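PDB 3QGM: p-nitrophenyl phosphatase (Pho2), which probably acts as a metal-dependent phosphatase of the haloacid dehalogenase superfamily and is seen here with calcium bound. Local coordinates for residues E103-L107 with A108-I112; L138-L142 with R143-Y147. All coordinates share one frame; numbering follows the deposited sequence.

Interaction 1 of 2, residues E103-L107 with A108-I112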
# COMPACT_ATOMS: atom_id res chain seq x y z
N GLU A 103 -6.27 6.15 22.47
CA GLU A 103 -6.68 6.00 23.86
C GLU A 103 -5.73 5.07 24.61
O GLU A 103 -5.31 5.40 25.72
CB GLU A 103 -8.11 5.49 23.99
CG GLU A 103 -8.68 5.62 25.39
CD GLU A 103 -10.08 6.17 25.45
OE1 GLU A 103 -10.94 5.85 24.61
OE2 GLU A 103 -10.30 6.97 26.36
N GLU A 104 -5.47 3.87 24.04
CA GLU A 104 -4.66 2.88 24.74
C GLU A 104 -3.23 3.37 24.81
O GLU A 104 -2.53 3.17 25.79
CB GLU A 104 -4.73 1.50 24.06
CG GLU A 104 -6.10 0.82 24.18
CD GLU A 104 -6.44 0.36 25.63
OE1 GLU A 104 -5.54 0.37 26.49
OE2 GLU A 104 -7.59 -0.05 25.91
N LEU A 105 -2.79 4.05 23.77
CA LEU A 105 -1.47 4.67 23.82
C LEU A 105 -1.35 5.66 24.99
O LEU A 105 -0.37 5.63 25.71
CB LEU A 105 -1.13 5.34 22.51
CG LEU A 105 -0.84 4.43 21.31
CD1 LEU A 105 -0.83 5.31 20.12
CD2 LEU A 105 0.52 3.61 21.41
N ARG A 106 -2.33 6.55 25.14
CA ARG A 106 -2.34 7.50 26.26
C ARG A 106 -2.50 6.80 27.58
O ARG A 106 -1.81 7.12 28.54
CB ARG A 106 -3.42 8.57 26.11
CG ARG A 106 -3.03 9.68 25.18
CD ARG A 106 -3.41 11.12 25.70
NE ARG A 106 -2.99 12.16 24.74
CZ ARG A 106 -3.62 12.36 23.61
NH1 ARG A 106 -4.65 11.59 23.32
NH2 ARG A 106 -3.24 13.30 22.76
N LEU A 107 -3.37 5.81 27.61
CA LEU A 107 -3.57 5.05 28.86
C LEU A 107 -2.32 4.33 29.34
O LEU A 107 -2.14 4.14 30.52
CB LEU A 107 -4.71 4.04 28.74
CG LEU A 107 -6.14 4.55 28.69
CD1 LEU A 107 -7.06 3.42 28.24
CD2 LEU A 107 -6.62 5.08 30.06
N ALA A 108 -1.44 3.95 28.42
CA ALA A 108 -0.16 3.34 28.81
C ALA A 108 0.91 4.36 29.17
O ALA A 108 2.06 3.98 29.39
CB ALA A 108 0.33 2.39 27.72
N GLY A 109 0.55 5.64 29.25
CA GLY A 109 1.54 6.68 29.65
C GLY A 109 2.37 7.23 28.49
O GLY A 109 3.29 8.01 28.71
N LEU A 110 2.06 6.85 27.24
CA LEU A 110 2.81 7.36 26.09
C LEU A 110 2.38 8.78 25.72
O LEU A 110 1.30 9.23 26.05
CB LEU A 110 2.68 6.43 24.88
CG LEU A 110 3.10 4.97 25.18
CD1 LEU A 110 2.72 3.96 24.07
CD2 LEU A 110 4.61 4.88 25.61
N GLU A 111 3.25 9.50 25.02
CA GLU A 111 2.99 10.87 24.63
C GLU A 111 2.78 10.95 23.13
O GLU A 111 3.69 10.59 22.36
CB GLU A 111 4.20 11.74 25.02
CG GLU A 111 4.06 13.22 24.68
CD GLU A 111 5.29 14.08 25.04
OE1 GLU A 111 6.24 13.57 25.66
OE2 GLU A 111 5.30 15.27 24.67
N ILE A 112 1.62 11.46 22.71
CA ILE A 112 1.27 11.57 21.31
C ILE A 112 1.85 12.83 20.70
O ILE A 112 1.52 13.94 21.13
CB ILE A 112 -0.24 11.54 21.07
CG1 ILE A 112 -0.92 10.38 21.82
CG2 ILE A 112 -0.56 11.44 19.55
CD1 ILE A 112 -0.47 9.03 21.35
O HOH W 1 0.14 12.98 25.01
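Ala108 takes up the last regular helical bond, its N lying 3.0 Å from Glu104 O, while its CB rests near that same oxygen. Gly109 then turns the chain with a positive phi (87°), where any side chain would collide with Ala108 O. Gly109 N reaches Arg106 O at 2.9 Å from above the carbonyl plane. With Leu110 N bound to Leu105 O at 3.1 Å, this completes a Schellman motif that ends the helix. Leu110 folds back over the last turn, and its CD1 presses on Leu105 CD2 at 3.5 Å, tight for two methyls. Ile112 finishes the return: CD1 meets Leu105 CB at 3.9 Å, and CG1 lies 3.7 Å above the centre of one face of the Arg106 guanidinium, which the bend at chi2 (-137°) carries back over it. One water accepts from both Arg106 NE and Ile112 N. Cut back to an alanine, Ile112 would keep nothing beyond CB, which would probably uncover one face of the Arg106 guanidinium and open a gap beside Leu105. Within this beta-alpha-beta unit, Leu105 and Ile112 both pack on Val93 of strand 92-95, and Ala108 faces helix 76-87.

Interaction 2 of 2, residues L138-L142 with R143-Y147; sequences LRACL and RGIRY
Cys141 and Tyr147 meet through a sulfur-aromatic contact, with Cys141 SG 4.8 Å from the centroid of the Tyr147 ring and approaching obliquely, 43° off the normal. In both residues the first side-chain atom past CB (SG in Cys141, CG in Tyr147) lies anti to the backbone N, which brings the sulfur beside CD2 and CE2 of the ring. Leu121 of strand 120-123 touches both, and helix 167-177 also packs on the pair. Between them the chain reverses at Gly144, whose positive phi ends helix 131-143 in a Schellman-like turn, the point in this beta-alpha-beta unit where the helix gives way to strand 146-149. Gly144 N binds Cys141 O at 3.0 Å, from well above the carbonyl plane, and Ala140 O only weakly; Arg143 N holds Arg139 O at 3.0 Å. Ile145 sets CG1 between its backbone N and carbonyl carbon (chi1 70°), an orientation that directs CD1 to Ala140 CB at 4.0 Å and brings CG1 within 3.5 Å of Ala140 O. Ile145 CG2 sits 3.5 Å above one face of the Arg143 guanidinium, toward the rim. Arg143 NH1 hydrogen-bonds Ala118 O. The end of Arg139 leads away from the turn, to a salt bridge with Asp160 and a hydrogen bond to Pro162 O, both of the second subunit.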
# COMPACT_ATOMS: atom_id res chain seq x y z
N LEU A 138 4.76 7.85 5.92
CA LEU A 138 5.89 7.78 5.01
C LEU A 138 7.12 8.53 5.60
O LEU A 138 8.24 7.99 5.67
CB LEU A 138 5.50 8.34 3.63
CG LEU A 138 6.68 8.61 2.68
CD1 LEU A 138 7.29 7.25 2.25
CD2 LEU A 138 6.25 9.44 1.48
N ARG A 139 6.92 9.77 6.00
CA ARG A 139 8.08 10.53 6.50
C ARG A 139 8.64 9.92 7.78
O ARG A 139 9.85 9.83 7.94
CB ARG A 139 7.70 12.00 6.65
CG ARG A 139 7.40 12.61 5.27
CD ARG A 139 6.97 14.06 5.39
NE ARG A 139 6.68 14.64 4.12
CZ ARG A 139 6.17 15.85 3.94
NH1 ARG A 139 5.90 16.64 4.99
NH2 ARG A 139 5.95 16.29 2.70
N ALA A 140 7.77 9.48 8.68
CA ALA A 140 8.22 8.78 9.91
C ALA A 140 9.02 7.51 9.61
O ALA A 140 10.07 7.18 10.24
CB ALA A 140 7.00 8.46 10.78
N CYS A 141 8.54 6.78 8.63
CA CYS A 141 9.14 5.52 8.29
C CYS A 141 10.56 5.76 7.67
O CYS A 141 11.52 5.11 8.05
CB CYS A 141 8.17 4.82 7.34
SG CYS A 141 8.51 3.16 7.05
N LEU A 142 10.67 6.76 6.80
CA LEU A 142 11.93 7.18 6.18
C LEU A 142 12.92 7.79 7.20
O LEU A 142 14.11 7.69 6.99
CB LEU A 142 11.70 8.21 5.07
CG LEU A 142 11.12 7.75 3.72
CD1 LEU A 142 10.71 8.99 2.96
CD2 LEU A 142 12.13 6.93 2.91
N ARG A 143 12.44 8.41 8.28
CA ARG A 143 13.34 8.84 9.36
C ARG A 143 13.99 7.66 10.06
O ARG A 143 14.99 7.81 10.72
CB ARG A 143 12.63 9.68 10.41
CG ARG A 143 12.38 11.10 10.04
CD ARG A 143 11.57 11.73 11.17
NE ARG A 143 12.35 11.65 12.39
CZ ARG A 143 11.86 11.50 13.60
NH1 ARG A 143 10.54 11.41 13.85
NH2 ARG A 143 12.72 11.45 14.59
N GLY A 144 13.39 6.49 9.96
CA GLY A 144 14.01 5.27 10.47
C GLY A 144 13.70 4.98 11.92
O GLY A 144 14.30 4.08 12.52
N ILE A 145 12.70 5.67 12.46
CA ILE A 145 12.24 5.39 13.82
C ILE A 145 11.61 4.01 13.94
O ILE A 145 11.22 3.38 12.97
CB ILE A 145 11.31 6.53 14.35
CG1 ILE A 145 9.95 6.58 13.64
CG2 ILE A 145 12.02 7.91 14.18
CD1 ILE A 145 8.97 7.66 14.21
N ARG A 146 11.60 3.52 15.16
CA ARG A 146 11.12 2.20 15.47
C ARG A 146 9.64 2.13 15.06
O ARG A 146 8.89 3.04 15.32
CB ARG A 146 11.29 1.96 16.98
CG ARG A 146 10.78 0.62 17.49
CD ARG A 146 11.79 0.12 18.58
NE ARG A 146 11.40 -1.13 19.20
CZ ARG A 146 11.72 -2.34 18.74
NH1 ARG A 146 12.44 -2.49 17.63
NH2 ARG A 146 11.31 -3.42 19.40
N TYR A 147 9.25 1.01 14.48
CA TYR A 147 8.03 0.92 13.73
C TYR A 147 7.27 -0.31 14.21
O TYR A 147 7.68 -1.44 14.02
CB TYR A 147 8.42 0.90 12.23
CG TYR A 147 7.37 0.52 11.21
CD1 TYR A 147 6.01 0.51 11.52
CD2 TYR A 147 7.76 0.22 9.92
CE1 TYR A 147 5.06 0.15 10.55
CE2 TYR A 147 6.83 -0.15 8.95
CZ TYR A 147 5.48 -0.17 9.26
OH TYR A 147 4.60 -0.56 8.29

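In the fold
Interactions 1 and 2 show one solution used twice: a helix ends at a positive-phi glycine and the chain enters a strand of the same five-stranded parallel sheet. The full Schellman bond pair forms in interaction 1. The two contacts come in series along the chain, with strand 120-123 and the start of helix 131-143 between them. Strand 111-112 is outermost within this chain, whereas strand 146-149 is flanked by strands 120-123 and 183-184. The centres are about 19 Å apart, the nearest atoms about 10 Å. This sheet is distinct from the six-stranded one whose strand 10-14 carries the calcium ligand Asp14, consistent with a cap domain. Of the two, interaction 2 reaches the second subunit.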